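Magnetosome protein MamA (Magnetospirillum gryphiswaldense, PDB 3AS8) is a tetratricopeptide-repeat protein of the magnetosome that probably offers a surface for protein-protein interactions and assembles into complexes by self-recognition. Local coordinates at residues Ser17-Lys20 against Glu26-Val29; Gln33-Asp38 against Val42-His47; Lys77-Leu82 against Val100-Ala105. All coordinates share one frame; numbering follows the deposited sequence.

All three contacts join helical or loop segments through van der Waals touches, with no hydrogen bond between their segments. Interactions 1 and 3 are buried and pair helix with helix, whereas interaction 2 is partly buried and sets the loop after helix 24-31 against helix 42-54. Interaction 3 lies near the middle of the chain, its centre about 8 Å from the chain's centre; interactions 1 and 2 sit about 20 and 21 Å out. H47 and L46 connect them: H47 packs on A19 and K20 of interaction 1 and K77 of interaction 3, and L46 on K77, V78 and V81. Chemistry varies from a histidine face, through a tyrosine beside valine, to alanine, valine and a threonine hydroxyl.

Interaction 1: Ser17-Lys20 against Glu26-Val29; sequences SHAK and EAVV
The imidazole of H18 spreads one face over the CB of E26, which stands almost above the middle of the ring, 3.7 Å from its centroid and 14° off the normal. This is a CH-pi contact. The nearest ring atom is CD2 of H18, 3.6 Å from CB of E26. The group sits there because CG of H18 lies beside the backbone N and anti to the carbonyl carbon (chi1 -77°), which sends the ring across to helix 24-31. E26 starts out the same way and then runs extended beyond CG; the two side chains cross at about a right angle, with ring and carboxylate planes only 15° apart and OE1 of E26 4.5 Å from ND1 of H18, too far for a bond.

Nearer the backbone the helices come close. The CA atoms of H18 and A27 are 5.1 Å apart, and CB of H18 lies 3.7 Å from the backbone N of A27. Alanines make this possible: A19 and A27 touch methyl to methyl, CB to CB at 3.6 Å, and their small methyls suit so close an approach. A19 also packs on H47 of helix 42-54.

The polar end of H18 is taken up by R23, in the turn between the helices, whose NE is hydrogen-bonded to ND1. An alanine in place of the histidine would probably leave R23 without this partner and open a gap beside CB of E26. Since an arginine NE can only donate, ND1 must accept, and the ring is likely to be neutral; the histidine and glutamate therefore meet through ring face and methylene, probably not as a charge pair.

Interaction 2: Gln33-Asp38 against Val42-His47; sequences QVYDAD and VEVALH
Apolar touches make up the whole of the meeting between the loop and the helix, and V44 is at the centre of them. Its CG1 lies 3.9 Å from CA of Y35 and 4.0 Å from CB of the same residue, near the plane of the tyrosine ring and at its edge. A looser touch joins CG1 of V34 to CG1 of V44 at 4.3 Å. The next residue, A45, also meets the tyrosine: CB of A45 lies obliquely to the ring, 4.1 Å from CE1 of Y35. The tyrosine reaches that far because its CG is anti to the backbone N (chi1 172°), which brings CE1 within touch of A45. A branched valine suits the place where the helix faces the loop backbone, and a small alanine allows the ring to come close. R67, from helix 58-71, and F40, of the same loop, pack on Y35.

Hydrogen bonds lie within each segment instead. In the loop, N of D38 donates to OD2 of D36 over 2.9 Å at 161°, approaching from well out of the carboxylate plane; this is an Asx turn, a bend for which the short aspartate side chain is well suited, although D38 itself is poorly ordered and the place of its carboxylate is doubtful. In the helix, O of E43 accepts twice from H47: from its backbone N, and from ND1, which lies 2.8 Å from that oxygen. The imidazole is thus held by its own helix, with its rotation fixed. At the helix start, OD1 of D41 accepts from N of V44.

Laid against the first turn of the following helix, V34 and Y35 touching V44 and A45, this longer linker joins helix 24-31 to helix 42-54 in the tetratricopeptide-repeat stack of helices.

Interaction 3: Lys77-Leu82 against Val100-Ala105; sequences KVATVL and VKVAEA
V102 meets two neighbouring residues of helix 76-88 with its forked end. Its CG2 rests 3.6 Å from CB of A79, a plain methyl contact suited to the small alanine. The other partner is polar: OG1 of T80 lies 3.4 Å from CG1 of V102 and 3.5 Å from CG2, the side chains crossing at about a right angle. The hydroxyl thus sits against both methyls, and toward V102 it makes only van der Waals contact.

What lets an oxygen sit against a valine is its bond elsewhere. With OG1 beside the backbone N (chi1 -54°), T80 donates to O of I76 one turn back, so the hydroxyl is satisfied within its own helix. On the facing helix K101 extends past this contact to form a salt bridge through NZ with D74.

V112 of helix 110-122 packs on both T80 and V102, adding a third helix to the contact. Helix 76-88 also has V78, V81 and L82 against helix 58-71, and K77 and V81 against helix 42-54, so that it is wedged between earlier and later helices of the stacked tetratricopeptide-repeat array.

Interaction 1: Ser17-Lys20 against Glu26-Val29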
# COMPACT_ATOMS: atom_id res chain seq x y z
N SER A 17 -0.31 14.47 15.98
CA SER A 17 -1.61 14.14 16.52
C SER A 17 -2.71 14.29 15.42
O SER A 17 -3.53 13.37 15.16
CB SER A 17 -1.86 15.01 17.76
OG SER A 17 -3.10 14.70 18.30
N HIS A 18 -2.68 15.42 14.71
CA HIS A 18 -3.71 15.64 13.70
C HIS A 18 -3.65 14.46 12.67
O HIS A 18 -4.65 13.85 12.31
CB HIS A 18 -3.48 16.95 12.98
CG HIS A 18 -3.87 18.19 13.73
ND1 HIS A 18 -5.04 18.31 14.44
CD2 HIS A 18 -3.27 19.41 13.78
CE1 HIS A 18 -5.13 19.52 14.93
NE2 HIS A 18 -4.06 20.21 14.55
N ALA A 19 -2.45 14.15 12.20
CA ALA A 19 -2.28 13.16 11.13
C ALA A 19 -2.78 11.75 11.57
O ALA A 19 -3.43 11.00 10.82
CB ALA A 19 -0.81 13.13 10.67
N LYS A 20 -2.47 11.38 12.79
CA LYS A 20 -2.94 10.11 13.35
C LYS A 20 -4.47 10.07 13.54
O LYS A 20 -5.07 9.00 13.50
CB LYS A 20 -2.23 9.87 14.65
CG LYS A 20 -0.83 9.25 14.44
CD LYS A 20 -0.22 8.94 15.77
CE LYS A 20 1.27 8.82 15.66
NZ LYS A 20 1.86 8.78 17.04
N GLU A 26 -4.89 19.88 8.62
CA GLU A 26 -4.31 20.57 9.79
C GLU A 26 -2.95 19.98 10.05
O GLU A 26 -2.05 20.70 10.48
CB GLU A 26 -5.25 20.47 11.00
CG GLU A 26 -6.53 21.37 10.87
CD GLU A 26 -7.64 21.03 11.80
OE1 GLU A 26 -8.24 19.91 11.73
OE2 GLU A 26 -7.94 21.91 12.62
N ALA A 27 -2.76 18.68 9.78
CA ALA A 27 -1.40 18.06 9.85
C ALA A 27 -0.37 18.71 8.89
O ALA A 27 0.79 18.90 9.25
CB ALA A 27 -1.43 16.50 9.61
N VAL A 28 -0.79 19.02 7.66
CA VAL A 28 0.09 19.76 6.72
C VAL A 28 0.43 21.12 7.30
O VAL A 28 1.60 21.47 7.34
CB VAL A 28 -0.54 19.94 5.31
CG1 VAL A 28 0.40 20.77 4.35
CG2 VAL A 28 -0.87 18.60 4.74
N VAL A 29 -0.59 21.87 7.71
CA VAL A 29 -0.37 23.21 8.26
C VAL A 29 0.66 23.22 9.42
O VAL A 29 1.57 24.02 9.45
CB VAL A 29 -1.68 23.89 8.74
CG1 VAL A 29 -1.35 25.13 9.54
CG2 VAL A 29 -2.65 24.23 7.49

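Interaction 2: Gln33-Asp38 against Val42-His47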
# COMPACT_ATOMS: atom_id res chain seq x y z
N GLN A 33 5.73 23.49 9.57
CA GLN A 33 6.40 24.48 10.39
C GLN A 33 7.48 23.86 11.24
O GLN A 33 8.16 24.59 11.99
CB GLN A 33 5.37 25.19 11.28
CG GLN A 33 4.38 26.00 10.47
CD GLN A 33 3.38 26.72 11.33
OE1 GLN A 33 3.76 27.69 11.99
NE2 GLN A 33 2.11 26.29 11.32
N VAL A 34 7.60 22.53 11.21
CA VAL A 34 8.73 21.86 11.86
C VAL A 34 9.61 21.00 10.94
O VAL A 34 10.78 20.74 11.27
CB VAL A 34 8.32 21.04 13.12
CG1 VAL A 34 7.25 20.02 12.88
CG2 VAL A 34 9.57 20.38 13.72
N TYR A 35 9.08 20.57 9.79
CA TYR A 35 9.84 19.71 8.90
C TYR A 35 11.07 20.47 8.41
O TYR A 35 10.95 21.60 7.98
CB TYR A 35 9.02 19.20 7.69
CG TYR A 35 9.88 18.48 6.70
CD1 TYR A 35 10.43 17.23 7.02
CD2 TYR A 35 10.18 19.03 5.46
CE1 TYR A 35 11.32 16.54 6.12
CE2 TYR A 35 11.03 18.33 4.53
CZ TYR A 35 11.60 17.10 4.89
OH TYR A 35 12.43 16.45 4.00
N ASP A 36 12.21 19.79 8.39
CA ASP A 36 13.48 20.42 8.00
C ASP A 36 14.31 19.29 7.40
O ASP A 36 14.64 18.35 8.12
CB ASP A 36 14.17 21.02 9.25
CG ASP A 36 15.49 21.70 8.92
OD1 ASP A 36 15.97 22.47 9.76
OD2 ASP A 36 15.99 21.47 7.80
N ALA A 37 14.55 19.33 6.09
CA ALA A 37 15.45 18.35 5.41
C ALA A 37 16.86 18.16 6.01
O ALA A 37 17.44 17.08 5.82
CB ALA A 37 15.58 18.68 3.90
N ASP A 38 17.41 19.16 6.71
CA ASP A 38 18.81 19.04 7.25
C ASP A 38 18.82 18.40 8.64
O ASP A 38 19.70 17.58 8.92
CB ASP A 38 19.54 20.37 7.35
CG ASP A 38 19.12 21.34 6.30
OD1 ASP A 38 18.32 22.25 6.65
OD2 ASP A 38 19.57 21.17 5.13
N VAL A 42 12.14 11.30 11.23
CA VAL A 42 11.41 10.30 10.37
C VAL A 42 9.92 10.33 10.68
O VAL A 42 9.08 10.22 9.77
CB VAL A 42 11.98 8.83 10.47
CG1 VAL A 42 11.83 8.25 11.83
CG2 VAL A 42 11.28 7.89 9.46
N GLU A 43 9.57 10.59 11.92
CA GLU A 43 8.16 10.56 12.33
C GLU A 43 7.40 11.78 11.78
O GLU A 43 6.21 11.67 11.40
CB GLU A 43 8.14 10.46 13.84
CG GLU A 43 7.06 9.62 14.42
CD GLU A 43 6.96 8.22 13.87
OE1 GLU A 43 5.82 7.83 13.54
OE2 GLU A 43 7.98 7.51 13.79
N VAL A 44 8.10 12.92 11.69
CA VAL A 44 7.59 14.13 11.09
C VAL A 44 7.49 13.89 9.57
O VAL A 44 6.40 14.11 8.98
CB VAL A 44 8.47 15.35 11.45
CG1 VAL A 44 8.14 16.54 10.51
CG2 VAL A 44 8.28 15.73 12.97
N ALA A 45 8.56 13.36 8.92
CA ALA A 45 8.50 13.12 7.47
C ALA A 45 7.40 12.09 7.06
O ALA A 45 6.70 12.27 6.05
CB ALA A 45 9.89 12.73 6.88
N LEU A 46 7.23 11.06 7.86
CA LEU A 46 6.23 10.06 7.62
C LEU A 46 4.81 10.61 7.69
O LEU A 46 3.99 10.36 6.79
CB LEU A 46 6.36 8.96 8.61
CG LEU A 46 5.17 7.99 8.69
CD1 LEU A 46 4.93 7.23 7.30
CD2 LEU A 46 5.34 6.97 9.79
N HIS A 47 4.50 11.34 8.77
CA HIS A 47 3.18 11.90 8.92
C HIS A 47 2.86 13.04 7.93
O HIS A 47 1.75 13.12 7.40
CB HIS A 47 2.95 12.17 10.40
CG HIS A 47 2.77 10.91 11.17
ND1 HIS A 47 3.80 10.27 11.85
CD2 HIS A 47 1.70 10.07 11.25
CE1 HIS A 47 3.34 9.14 12.38
NE2 HIS A 47 2.07 9.00 12.03

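Interaction 3: Lys77-Leu82 against Val100-Ala105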
# COMPACT_ATOMS: atom_id res chain seq x y z
N LYS A 77 6.24 0.89 8.67
CA LYS A 77 5.11 1.79 8.54
C LYS A 77 5.32 2.77 7.33
O LYS A 77 4.39 3.10 6.61
CB LYS A 77 5.00 2.52 9.87
CG LYS A 77 3.76 3.29 10.18
CD LYS A 77 3.92 3.87 11.59
CE LYS A 77 2.57 4.29 12.13
NZ LYS A 77 2.07 5.37 11.27
N VAL A 78 6.56 3.19 7.13
CA VAL A 78 6.97 3.96 5.96
C VAL A 78 6.91 3.11 4.68
O VAL A 78 6.40 3.51 3.64
CB VAL A 78 8.40 4.49 6.05
CG1 VAL A 78 8.73 5.37 4.77
CG2 VAL A 78 8.66 5.33 7.34
N ALA A 79 7.46 1.92 4.76
CA ALA A 79 7.51 1.04 3.63
C ALA A 79 6.11 0.70 3.10
O ALA A 79 5.90 0.62 1.87
CB ALA A 79 8.36 -0.25 4.02
N THR A 80 5.15 0.52 4.03
CA THR A 80 3.76 0.18 3.72
C THR A 80 3.10 1.32 2.97
O THR A 80 2.57 1.13 1.83
CB THR A 80 2.96 -0.18 4.98
OG1 THR A 80 3.64 -1.20 5.68
CG2 THR A 80 1.52 -0.67 4.65
N VAL A 81 3.18 2.54 3.51
CA VAL A 81 2.60 3.73 2.85
C VAL A 81 3.20 3.92 1.48
O VAL A 81 2.53 4.07 0.46
CB VAL A 81 2.93 5.06 3.60
CG1 VAL A 81 2.17 6.22 2.89
CG2 VAL A 81 2.57 4.96 5.08
N LEU A 82 4.53 3.96 1.45
CA LEU A 82 5.19 4.28 0.24
C LEU A 82 4.94 3.19 -0.82
O LEU A 82 4.62 3.51 -1.95
CB LEU A 82 6.65 4.48 0.44
CG LEU A 82 7.55 4.85 -0.71
CD1 LEU A 82 6.96 6.13 -1.44
CD2 LEU A 82 9.09 5.01 -0.21
N VAL A 100 7.45 -6.65 -0.75
CA VAL A 100 8.08 -7.88 -0.30
C VAL A 100 8.50 -7.78 1.14
O VAL A 100 8.30 -8.69 1.93
CB VAL A 100 9.26 -8.29 -1.24
CG1 VAL A 100 10.16 -9.52 -0.69
CG2 VAL A 100 8.71 -8.57 -2.66
N LYS A 101 9.13 -6.66 1.52
CA LYS A 101 9.66 -6.53 2.86
C LYS A 101 8.54 -6.38 3.85
O LYS A 101 8.56 -6.98 4.93
CB LYS A 101 10.61 -5.32 2.90
CG LYS A 101 11.17 -5.00 4.30
CD LYS A 101 11.92 -3.61 4.25
CE LYS A 101 12.88 -3.44 5.42
NZ LYS A 101 14.09 -4.23 5.30
N VAL A 102 7.52 -5.65 3.49
CA VAL A 102 6.39 -5.48 4.41
C VAL A 102 5.65 -6.81 4.57
O VAL A 102 5.37 -7.20 5.70
CB VAL A 102 5.40 -4.41 3.95
CG1 VAL A 102 4.19 -4.41 4.81
CG2 VAL A 102 6.06 -3.03 3.86
N ALA A 103 5.41 -7.51 3.47
CA ALA A 103 4.72 -8.83 3.56
C ALA A 103 5.51 -9.83 4.42
O ALA A 103 4.90 -10.62 5.12
CB ALA A 103 4.41 -9.42 2.16
N GLU A 104 6.84 -9.86 4.33
CA GLU A 104 7.64 -10.72 5.19
C GLU A 104 7.53 -10.34 6.68
O GLU A 104 7.48 -11.21 7.54
CB GLU A 104 9.14 -10.78 4.74
CG GLU A 104 10.18 -11.31 5.80
CD GLU A 104 10.29 -12.82 5.85
OE1 GLU A 104 10.01 -13.47 4.82
OE2 GLU A 104 10.66 -13.36 6.92
N ALA A 105 7.46 -9.05 6.98
CA ALA A 105 7.33 -8.61 8.36
C ALA A 105 5.88 -8.77 8.90
O ALA A 105 5.69 -9.03 10.06
CB ALA A 105 7.75 -7.11 8.45